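Local coordinates for protein GH127 beta-L-arabinofuranoside (Geobacillus stearothermophilus, PDB 4QK0) that probably hydrolyses terminal beta-L-arabinofuranosyl residues from arabinose-containing sugars, acting as a beta-L-arabinofuranosidase of glycoside hydrolase family 127, at residues R453-Q459 with L471-S477; A478-L483 with Y515-Q521; N327-Y331 with D396-V400. All coordinates share one frame; numbering follows the deposited sequence.

Interaction 1. Residues R453-Q459 with L471-S477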
loop_
_atom_site.group_PDB
_atom_site.type_symbol
_atom_site.label_atom_id
_atom_site.label_comp_id
_atom_site.label_asym_id
_atom_site.label_seq_id
_atom_site.Cartn_x
_atom_site.Cartn_y
_atom_site.Cartn_z
ATOM N N ARG A 453 -40.692 -4.742 40.369
ATOM C CA ARG A 453 -41.682 -5.692 39.903
ATOM C C ARG A 453 -41.149 -6.533 38.747
ATOM O O ARG A 453 -40.437 -6.034 37.847
ATOM C CB ARG A 453 -42.884 -4.895 39.430
ATOM C CG ARG A 453 -44.070 -5.684 38.871
ATOM C CD ARG A 453 -44.671 -4.884 37.748
ATOM N NE ARG A 453 -44.442 -3.499 38.156
ATOM C CZ ARG A 453 -44.155 -2.513 37.340
ATOM N NH1 ARG A 453 -43.918 -1.281 37.809
ATOM N NH2 ARG A 453 -44.117 -2.778 36.057
ATOM N N SER A 454 -41.571 -7.783 38.736
ATOM C CA SER A 454 -41.156 -8.709 37.732
ATOM C C SER A 454 -41.852 -8.520 36.364
ATOM O O SER A 454 -43.080 -8.468 36.290
ATOM C CB SER A 454 -41.412 -10.109 38.234
ATOM O OG SER A 454 -41.264 -11.020 37.177
ATOM N N VAL A 455 -41.049 -8.404 35.290
ATOM C CA VAL A 455 -41.583 -8.142 33.942
ATOM C C VAL A 455 -40.924 -9.025 32.903
ATOM O O VAL A 455 -39.700 -9.123 32.844
ATOM C CB VAL A 455 -41.373 -6.682 33.497
ATOM C CG1 VAL A 455 -42.028 -6.432 32.149
ATOM C CG2 VAL A 455 -41.934 -5.736 34.530
ATOM N N LYS A 456 -41.757 -9.642 32.085
ATOM C CA LYS A 456 -41.318 -10.504 31.040
ATOM C C LYS A 456 -41.535 -9.782 29.695
ATOM O O LYS A 456 -42.626 -9.294 29.379
ATOM C CB LYS A 456 -42.090 -11.812 31.108
ATOM C CG LYS A 456 -41.340 -13.001 30.563
ATOM C CD LYS A 456 -41.661 -13.209 29.097
ATOM C CE LYS A 456 -40.886 -14.378 28.488
ATOM N NZ LYS A 456 -41.638 -15.668 28.507
ATOM N N ILE A 457 -40.477 -9.739 28.895
ATOM C CA ILE A 457 -40.542 -9.147 27.552
ATOM C C ILE A 457 -40.053 -10.114 26.486
ATOM O O ILE A 457 -39.034 -10.756 26.658
ATOM C CB ILE A 457 -39.783 -7.837 27.536
ATOM C CG1 ILE A 457 -40.617 -6.840 28.307
ATOM C CG2 ILE A 457 -39.595 -7.342 26.099
ATOM C CD1 ILE A 457 -39.898 -5.606 28.703
HETATM N N MSE A 458 -40.842 -10.271 25.437
HETATM C CA MSE A 458 -40.562 -11.199 24.351
HETATM C C MSE A 458 -40.418 -10.375 23.094
HETATM O O MSE A 458 -41.249 -9.488 22.843
HETATM C CB MSE A 458 -41.779 -12.086 24.179
HETATM C CG MSE A 458 -41.513 -13.576 24.135
HETATM SE SE MSE A 458 -43.131 -14.580 24.507
HETATM C CE MSE A 458 -43.760 -13.671 26.149
ATOM N N GLN A 459 -39.373 -10.656 22.302
ATOM C CA GLN A 459 -39.221 -10.102 20.927
ATOM C C GLN A 459 -39.381 -11.200 19.908
ATOM O O GLN A 459 -38.645 -12.180 19.979
ATOM C CB GLN A 459 -37.814 -9.610 20.693
ATOM C CG GLN A 459 -37.551 -8.185 20.966
ATOM C CD GLN A 459 -36.244 -7.715 20.378
ATOM O OE1 GLN A 459 -36.126 -7.528 19.165
ATOM N NE2 GLN A 459 -35.273 -7.521 21.223
ATOM N N LEU A 471 -43.081 -7.028 20.040
ATOM C CA LEU A 471 -42.715 -7.078 21.463
ATOM C C LEU A 471 -43.956 -7.310 22.310
ATOM O O LEU A 471 -44.911 -6.546 22.243
ATOM C CB LEU A 471 -42.139 -5.752 21.936
ATOM C CG LEU A 471 -40.825 -5.317 21.369
ATOM C CD1 LEU A 471 -40.560 -3.878 21.744
ATOM C CD2 LEU A 471 -39.728 -6.160 21.949
ATOM N N THR A 472 -43.920 -8.359 23.089
ATOM C CA THR A 472 -44.966 -8.659 24.033
ATOM C C THR A 472 -44.448 -8.331 25.411
ATOM O O THR A 472 -43.367 -8.756 25.805
ATOM C CB THR A 472 -45.397 -10.124 23.967
ATOM O OG1 THR A 472 -45.749 -10.424 22.619
ATOM C CG2 THR A 472 -46.635 -10.338 24.823
ATOM N N VAL A 473 -45.193 -7.481 26.097
ATOM C CA VAL A 473 -44.791 -6.983 27.384
ATOM C C VAL A 473 -45.746 -7.546 28.412
ATOM O O VAL A 473 -46.930 -7.193 28.410
ATOM C CB VAL A 473 -44.820 -5.430 27.417
ATOM C CG1 VAL A 473 -44.370 -4.913 28.781
ATOM C CG2 VAL A 473 -43.915 -4.858 26.323
ATOM N N SER A 474 -45.226 -8.336 29.343
ATOM C CA SER A 474 -46.054 -8.926 30.393
ATOM C C SER A 474 -45.552 -8.701 31.797
ATOM O O SER A 474 -44.738 -9.441 32.281
ATOM C CB SER A 474 -46.131 -10.400 30.138
ATOM O OG SER A 474 -46.617 -10.535 28.836
ATOM N N PRO A 475 -46.031 -7.648 32.466
ATOM C CA PRO A 475 -45.667 -7.461 33.863
ATOM C C PRO A 475 -46.467 -8.423 34.752
ATOM O O PRO A 475 -47.569 -8.829 34.394
ATOM C CB PRO A 475 -46.003 -6.000 34.135
ATOM C CG PRO A 475 -46.891 -5.559 33.056
ATOM C CD PRO A 475 -46.929 -6.598 31.973
ATOM N N GLU A 476 -45.881 -8.833 35.872
ATOM C CA GLU A 476 -46.553 -9.744 36.806
ATOM C C GLU A 476 -47.906 -9.134 37.244
ATOM O O GLU A 476 -48.936 -9.767 37.143
ATOM C CB GLU A 476 -45.685 -10.014 38.011
ATOM C CG GLU A 476 -45.882 -11.410 38.573
ATOM C CD GLU A 476 -45.388 -11.555 40.018
ATOM O OE1 GLU A 476 -44.428 -10.833 40.420
ATOM O OE2 GLU A 476 -45.970 -12.404 40.749
ATOM N N SER A 477 -47.904 -7.871 37.632
ATOM C CA SER A 477 -49.137 -7.095 37.718
ATOM C C SER A 477 -48.968 -5.748 37.001
ATOM O O SER A 477 -47.859 -5.235 36.849
ATOM C CB SER A 477 -49.498 -6.864 39.200
ATOM O OG SER A 477 -48.469 -6.076 39.806
#

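Interaction 2. Residues A478-L483 with Y515-Q521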
loop_
_atom_site.group_PDB
_atom_site.type_symbol
_atom_site.label_atom_id
_atom_site.label_comp_id
_atom_site.label_asym_id
_atom_site.label_seq_id
_atom_site.Cartn_x
_atom_site.Cartn_y
_atom_site.Cartn_z
ATOM N N ALA A 478 -50.083 -5.131 36.629
ATOM C CA ALA A 478 -50.034 -3.908 35.841
ATOM C C ALA A 478 -49.231 -2.809 36.512
ATOM O O ALA A 478 -49.230 -2.706 37.740
ATOM C CB ALA A 478 -51.415 -3.441 35.520
ATOM N N GLY A 479 -48.542 -1.992 35.698
ATOM C CA GLY A 479 -47.686 -0.911 36.219
ATOM C C GLY A 479 -47.031 0.016 35.173
ATOM O O GLY A 479 -46.852 -0.356 34.022
ATOM N N GLU A 480 -46.746 1.243 35.605
ATOM C CA GLU A 480 -46.231 2.282 34.784
ATOM C C GLU A 480 -44.708 2.153 34.748
ATOM O O GLU A 480 -44.065 2.088 35.778
ATOM C CB GLU A 480 -46.634 3.637 35.337
ATOM C CG GLU A 480 -46.276 4.830 34.473
ATOM C CD GLU A 480 -46.509 6.160 35.180
ATOM O OE1 GLU A 480 -46.925 6.165 36.369
ATOM O OE2 GLU A 480 -46.258 7.206 34.536
ATOM N N PHE A 481 -44.163 2.056 33.550
ATOM C CA PHE A 481 -42.739 2.192 33.360
ATOM C C PHE A 481 -42.440 2.532 31.890
ATOM O O PHE A 481 -43.338 2.511 31.008
ATOM C CB PHE A 481 -41.989 0.928 33.814
ATOM C CG PHE A 481 -42.462 -0.339 33.149
ATOM C CD1 PHE A 481 -41.972 -0.745 31.936
ATOM C CD2 PHE A 481 -43.447 -1.114 33.750
ATOM C CE1 PHE A 481 -42.464 -1.894 31.317
ATOM C CE2 PHE A 481 -43.951 -2.271 33.143
ATOM C CZ PHE A 481 -43.452 -2.656 31.920
ATOM N N THR A 482 -41.173 2.853 31.648
ATOM C CA THR A 482 -40.710 3.308 30.344
ATOM C C THR A 482 -39.954 2.217 29.603
ATOM O O THR A 482 -39.117 1.507 30.167
ATOM C CB THR A 482 -39.847 4.522 30.492
ATOM O OG1 THR A 482 -40.600 5.508 31.180
ATOM C CG2 THR A 482 -39.437 5.027 29.136
ATOM N N LEU A 483 -40.369 2.006 28.375
ATOM C CA LEU A 483 -39.674 1.138 27.430
ATOM C C LEU A 483 -38.954 2.031 26.448
ATOM O O LEU A 483 -39.597 2.894 25.815
ATOM C CB LEU A 483 -40.677 0.327 26.641
ATOM C CG LEU A 483 -40.308 -1.098 26.430
ATOM C CD1 LEU A 483 -40.381 -1.774 27.807
ATOM C CD2 LEU A 483 -41.260 -1.727 25.429
ATOM N N TYR A 515 -39.033 6.808 23.746
ATOM C CA TYR A 515 -39.384 6.548 25.131
ATOM C C TYR A 515 -40.885 6.374 25.285
ATOM O O TYR A 515 -41.651 7.322 25.170
ATOM C CB TYR A 515 -38.900 7.677 25.993
ATOM C CG TYR A 515 -37.415 7.691 26.114
ATOM C CD1 TYR A 515 -36.620 8.196 25.092
ATOM C CD2 TYR A 515 -36.782 7.230 27.275
ATOM C CE1 TYR A 515 -35.243 8.254 25.218
ATOM C CE2 TYR A 515 -35.420 7.278 27.400
ATOM C CZ TYR A 515 -34.665 7.784 26.350
ATOM O OH TYR A 515 -33.324 7.824 26.476
ATOM N N ILE A 516 -41.301 5.133 25.489
ATOM C CA ILE A 516 -42.693 4.820 25.680
ATOM C C ILE A 516 -43.055 4.518 27.146
ATOM O O ILE A 516 -42.760 3.422 27.682
ATOM C CB ILE A 516 -43.088 3.645 24.813
ATOM C CG1 ILE A 516 -42.691 3.949 23.368
ATOM C CG2 ILE A 516 -44.609 3.389 24.952
ATOM C CD1 ILE A 516 -43.046 2.840 22.421
ATOM N N ARG A 517 -43.688 5.510 27.775
ATOM C CA ARG A 517 -44.065 5.462 29.196
ATOM C C ARG A 517 -45.593 5.428 29.305
ATOM O O ARG A 517 -46.288 6.247 28.754
ATOM C CB ARG A 517 -43.521 6.653 29.966
ATOM C CG ARG A 517 -43.747 6.530 31.464
ATOM C CD ARG A 517 -43.014 7.578 32.304
ATOM N NE ARG A 517 -43.175 7.295 33.738
ATOM C CZ ARG A 517 -42.517 6.350 34.439
ATOM N NH1 ARG A 517 -41.578 5.577 33.869
ATOM N NH2 ARG A 517 -42.777 6.185 35.742
ATOM N N ARG A 518 -46.094 4.410 29.979
ATOM C CA ARG A 518 -47.517 4.147 30.098
ATOM C C ARG A 518 -47.685 3.038 31.144
ATOM O O ARG A 518 -46.686 2.454 31.642
ATOM C CB ARG A 518 -48.107 3.660 28.759
ATOM C CG ARG A 518 -47.560 2.313 28.258
ATOM C CD ARG A 518 -47.994 2.006 26.835
ATOM N NE ARG A 518 -49.439 1.749 26.759
ATOM C CZ ARG A 518 -50.028 0.587 27.046
ATOM N NH1 ARG A 518 -49.317 -0.454 27.447
ATOM N NH2 ARG A 518 -51.335 0.462 26.927
ATOM N N VAL A 519 -48.938 2.763 31.488
ATOM C CA VAL A 519 -49.257 1.633 32.327
ATOM C C VAL A 519 -49.313 0.406 31.435
ATOM O O VAL A 519 -50.144 0.356 30.549
ATOM C CB VAL A 519 -50.651 1.786 33.021
ATOM C CG1 VAL A 519 -51.023 0.505 33.742
ATOM C CG2 VAL A 519 -50.675 2.973 33.959
ATOM N N TRP A 520 -48.479 -0.578 31.725
ATOM C CA TRP A 520 -48.421 -1.807 30.960
ATOM C C TRP A 520 -49.237 -2.894 31.653
ATOM O O TRP A 520 -49.157 -3.043 32.853
ATOM C CB TRP A 520 -46.968 -2.293 30.850
ATOM C CG TRP A 520 -46.083 -1.305 30.133
ATOM C CD1 TRP A 520 -45.361 -0.323 30.686
ATOM C CD2 TRP A 520 -45.900 -1.176 28.708
ATOM N NE1 TRP A 520 -44.731 0.432 29.716
ATOM C CE2 TRP A 520 -45.043 -0.082 28.493
ATOM C CE3 TRP A 520 -46.365 -1.896 27.608
ATOM C CZ2 TRP A 520 -44.619 0.299 27.228
ATOM C CZ3 TRP A 520 -45.955 -1.501 26.352
ATOM C CH2 TRP A 520 -45.095 -0.405 26.179
ATOM N N GLN A 521 -50.012 -3.633 30.874
ATOM C CA GLN A 521 -50.867 -4.734 31.327
ATOM C C GLN A 521 -50.357 -5.990 30.656
ATOM O O GLN A 521 -49.817 -5.954 29.535
ATOM C CB GLN A 521 -52.315 -4.558 30.813
ATOM C CG GLN A 521 -53.097 -3.289 31.206
ATOM C CD GLN A 521 -53.804 -3.342 32.562
ATOM O OE1 GLN A 521 -54.115 -2.302 33.160
ATOM N NE2 GLN A 521 -54.060 -4.545 33.067
#

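Interaction 3. Residues N327-Y331 with D396-V400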
loop_
_atom_site.group_PDB
_atom_site.type_symbol
_atom_site.label_atom_id
_atom_site.label_comp_id
_atom_site.label_asym_id
_atom_site.label_seq_id
_atom_site.Cartn_x
_atom_site.Cartn_y
_atom_site.Cartn_z
ATOM N N ASN A 327 -9.565 0.608 0.850
ATOM C CA ASN A 327 -10.293 -0.646 0.912
ATOM C C ASN A 327 -9.434 -1.908 0.719
ATOM O O ASN A 327 -9.756 -2.984 1.260
ATOM C CB ASN A 327 -11.426 -0.591 -0.097
ATOM C CG ASN A 327 -12.468 0.468 0.276
ATOM O OD1 ASN A 327 -12.953 0.472 1.396
ATOM N ND2 ASN A 327 -12.809 1.378 -0.648
ATOM N N ASP A 328 -8.369 -1.761 -0.041
ATOM C CA ASP A 328 -7.564 -2.893 -0.511
ATOM C C ASP A 328 -6.432 -3.117 0.435
ATOM O O ASP A 328 -5.988 -4.263 0.604
ATOM C CB ASP A 328 -7.064 -2.683 -1.965
ATOM C CG ASP A 328 -6.331 -1.341 -2.167
ATOM O OD1 ASP A 328 -6.407 -0.434 -1.316
ATOM O OD2 ASP A 328 -5.694 -1.178 -3.234
ATOM N N THR A 329 -5.981 -2.069 1.117
ATOM C CA THR A 329 -4.934 -2.171 2.093
ATOM C C THR A 329 -5.416 -2.038 3.579
ATOM O O THR A 329 -4.589 -2.009 4.503
ATOM C CB THR A 329 -3.898 -1.094 1.853
ATOM O OG1 THR A 329 -4.549 0.182 1.777
ATOM C CG2 THR A 329 -3.167 -1.363 0.573
ATOM N N ALA A 330 -6.720 -2.020 3.792
ATOM C CA ALA A 330 -7.329 -1.984 5.129
ATOM C C ALA A 330 -6.731 -3.009 6.028
ATOM O O ALA A 330 -6.338 -4.089 5.564
ATOM C CB ALA A 330 -8.788 -2.249 5.005
ATOM N N TYR A 331 -6.703 -2.741 7.332
ATOM C CA TYR A 331 -6.377 -3.808 8.267
ATOM C C TYR A 331 -7.664 -4.327 8.905
ATOM O O TYR A 331 -8.003 -5.510 8.759
ATOM C CB TYR A 331 -5.371 -3.342 9.262
ATOM C CG TYR A 331 -4.585 -4.484 9.835
ATOM C CD1 TYR A 331 -3.562 -5.102 9.121
ATOM C CD2 TYR A 331 -4.840 -4.941 11.107
ATOM C CE1 TYR A 331 -2.836 -6.162 9.671
ATOM C CE2 TYR A 331 -4.122 -5.971 11.662
ATOM C CZ TYR A 331 -3.132 -6.593 10.943
ATOM O OH TYR A 331 -2.395 -7.603 11.550
ATOM N N ASP A 396 2.739 -4.661 0.194
ATOM C CA ASP A 396 1.810 -3.799 0.887
ATOM C C ASP A 396 0.431 -4.395 1.021
ATOM O O ASP A 396 -0.466 -3.744 1.569
ATOM C CB ASP A 396 1.795 -2.367 0.304
ATOM C CG ASP A 396 1.258 -2.277 -1.135
ATOM O OD1 ASP A 396 0.687 -3.263 -1.602
ATOM O OD2 ASP A 396 1.416 -1.178 -1.780
ATOM N N LYS A 397 0.234 -5.630 0.560
ATOM C CA LYS A 397 -1.041 -6.343 0.743
ATOM C C LYS A 397 -0.906 -7.737 1.309
ATOM O O LYS A 397 -1.870 -8.460 1.365
ATOM C CB LYS A 397 -1.822 -6.417 -0.529
ATOM C CG LYS A 397 -2.213 -5.042 -1.004
ATOM C CD LYS A 397 -3.088 -5.072 -2.220
ATOM C CE LYS A 397 -3.171 -3.669 -2.802
ATOM N NZ LYS A 397 -4.070 -3.639 -3.975
ATOM N N ARG A 398 0.270 -8.086 1.797
ATOM C CA ARG A 398 0.541 -9.443 2.190
ATOM C C ARG A 398 -0.189 -9.768 3.481
ATOM O O ARG A 398 -0.388 -10.924 3.779
ATOM C CB ARG A 398 2.049 -9.667 2.384
ATOM C CG ARG A 398 2.649 -9.030 3.652
ATOM C CD ARG A 398 4.166 -9.103 3.610
ATOM N NE ARG A 398 4.823 -8.566 4.794
ATOM C CZ ARG A 398 4.985 -7.266 5.078
ATOM N NH1 ARG A 398 4.550 -6.296 4.257
ATOM N NH2 ARG A 398 5.588 -6.921 6.209
ATOM N N HIS A 399 -0.589 -8.761 4.252
ATOM C CA HIS A 399 -1.479 -8.970 5.453
ATOM C C HIS A 399 -2.879 -9.371 5.049
ATOM O O HIS A 399 -3.648 -9.853 5.849
ATOM C CB HIS A 399 -1.558 -7.681 6.280
ATOM C CG HIS A 399 -2.207 -6.557 5.551
ATOM N ND1 HIS A 399 -1.550 -5.804 4.596
ATOM C CD2 HIS A 399 -3.442 -6.031 5.654
ATOM C CE1 HIS A 399 -2.347 -4.851 4.165
ATOM N NE2 HIS A 399 -3.508 -4.965 4.785
ATOM N N VAL A 400 -3.251 -9.109 3.818
ATOM C CA VAL A 400 -4.585 -9.482 3.382
ATOM C C VAL A 400 -4.587 -10.940 2.880
ATOM O O VAL A 400 -3.991 -11.246 1.829
ATOM C CB VAL A 400 -5.074 -8.564 2.275
ATOM C CG1 VAL A 400 -6.433 -9.026 1.782
ATOM C CG2 VAL A 400 -5.171 -7.129 2.775
#

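Interaction 1. Residues R453-Q459 with L471-S477
Val455 meets two residues of the facing strand, one with each methyl: CG2 lies 4.1 Å from Pro475 CB, while CG1 reaches back along the sheet to within 4.4 Å of Val473 CG1. The first torsion explains the split, since chi1 of -176° sets CG1 trans to the backbone N and leaves CG2 beside that nitrogen. Ile457, two residues on, also divides its branches. Its CG1 comes to 4.2 Å from Val473 CG1, and its CG2 methyl to 4.3 Å from Leu471 CD2, so Val473 is touched by Val455 and Ile457 in turn. Gln459 and Leu471 share this face as a non-hydrogen-bonded pair; the amide of Gln459 is held outside the pair, by Tyr429, Leu440 O and Val442 N. The two strands, at 163° to each other, form an antiparallel beta hairpin of the middle domain. Strand 444-450 flanks the hairpin next to 453-459 and strand 524-529 next to 471-475, while Phe481 and Leu483 of strand 479-486 pack on the Val455-Ile457 face, as expected of a beta sandwich. On the reverse face the pairs meet near their roots: CB of Met458, here selenomethionine, is 4.1 Å from Thr472 CB, whereas the far part of Lys456 leads off toward Asp445 and Gln447. Reciprocal backbone bonds join Met458 with Thr472 and Lys456 with Ser474, where Ser474 N to Lys456 O measures 2.8 Å. Pro475, lacking an N-H, falls in a non-hydrogen-bonded pair and therefore costs this ladder no bond. Beyond it, Glu476 N still donates to Ser454 O at 2.9 Å, while Ser454 OG turns to Gln447. The poorly ordered Arg453 runs alongside the proline ring, with CD 3.3 Å from Ser477 O.

Interaction 2. Residues A478-L483 with Y515-Q521
Phe481 and Trp520 form an offset stack, the phenyl ring and the five-membered ring of the indole having centroids 4.0 Å apart and planes inclined by 25°. Trp520 CD1 sits over the middle of the phenyl face, 3.3 Å from Phe481 CZ. The indole also bonds to the backbone of its stacking partner: NE1 donates to Phe481 O at 2.8 Å, with the oxygen in the plane of the ring, which fixes the rotation of the tryptophan. Leu483 CB approaches the benzo part, 4.0 Å from Trp520 CZ2. On the opposite face, Arg517 extends across Glu480 and Thr482. Its NH1 gives Thr482 OG1 a fairly straight bond of 2.9 Å (164° at the hydrogen) in the guanidinium plane, whereas NE makes a weak hydrogen bond of 3.2 Å to Glu480 OE2 as part of a salt bridge. Behind these groups stands the backbone ladder. Gly479 pairs with Trp520 and Leu483 with Ile516 through reciprocal bonds, but between them only Phe481 N to Arg518 O forms, and the CA atoms of Phe481 and Arg518 stand 6.1 Å apart. At Arg518 the chain turns a corner, and the indole N-H takes up the carbonyl of Phe481. Arg518 lays its CG against the indole face remote from Phe481, and Asp524 holds its guanidinium by a salt bridge. Further out, Phe481 and Trp520 both rest on Val473, and Trp520 also on Pro475. The face bearing Phe481, Leu483 and Trp520 packs on the sheet holding 453-461 and 468-475, an arrangement consistent with a beta-sandwich core in the middle domain.

Interaction 3. Residues N327-Y331 with D396-V400
Asp396 touches Thr329 through its backbone, with O at 3.7 Å from Thr329 CG2, while its carboxylate is engaged by Arg394. Lys397 follows with a side chain extended beyond CG, which carries the amine past the Thr329 methyl to Asp328. There NZ lies 3.0 Å from Asp328 OD2 in a salt bridge, arriving 38° out of the carboxylate plane. A methionine in place of this lysine would probably leave the Asp328 carboxylate without its charged mate. Lys397 also starts a type I beta turn, closed by Val400 N bonding to Lys397 O at 2.9 Å. This turn presents His399 to the other loop: with CG between the backbone N and the carbonyl carbon (chi1 64°), the imidazole meets two successive carbonyls edge-on. NE2 donates to Ala330 O at 3.1 Å and, more weakly, to Thr329 O at 3.2 Å, so one N-H is shared between them. His399 CD2 also comes to 3.6 Å from Tyr331 CD1, although the rings, with planes 28° apart, are slid so far that they barely overlap. Val400 finishes the segment, its CG2 lying over a face of the His399 ring and 3.7 Å from Asp328 O. Arg394 of the second subunit packs on Thr329, and Thr329 of that subunit on Asp396, placing the contact at the interface between the two subunits. Within the catalytic domain it joins the loop leading into helix 334-350 to the loop between strand 386-387 and helix 413-422, with Asp328 also touching Glu386 of that strand.

Overall arrangement
From the N terminus, interaction 3 closes first, bringing 396-400 back to 327-331 round a 64-residue excursion that includes helices 334-350 and 354-365 of the catalytic domain. Interaction 1 then closes a middle-domain hairpin with 11 residues between its segments. Interaction 2 opens directly afterwards and encloses 31 residues. The three run in series, without nesting or crossing. Interactions 1 and 2 touch, with centres about 10 Å apart: each pairs strands of one sheet, and the two sheets pack face to face, consistent with a beta sandwich, connected in sequence by strands 468-475 and 479-486. Interaction 3 lies on the opposite side of the chain's centre, its nearest atoms about 30 Å from interaction 1.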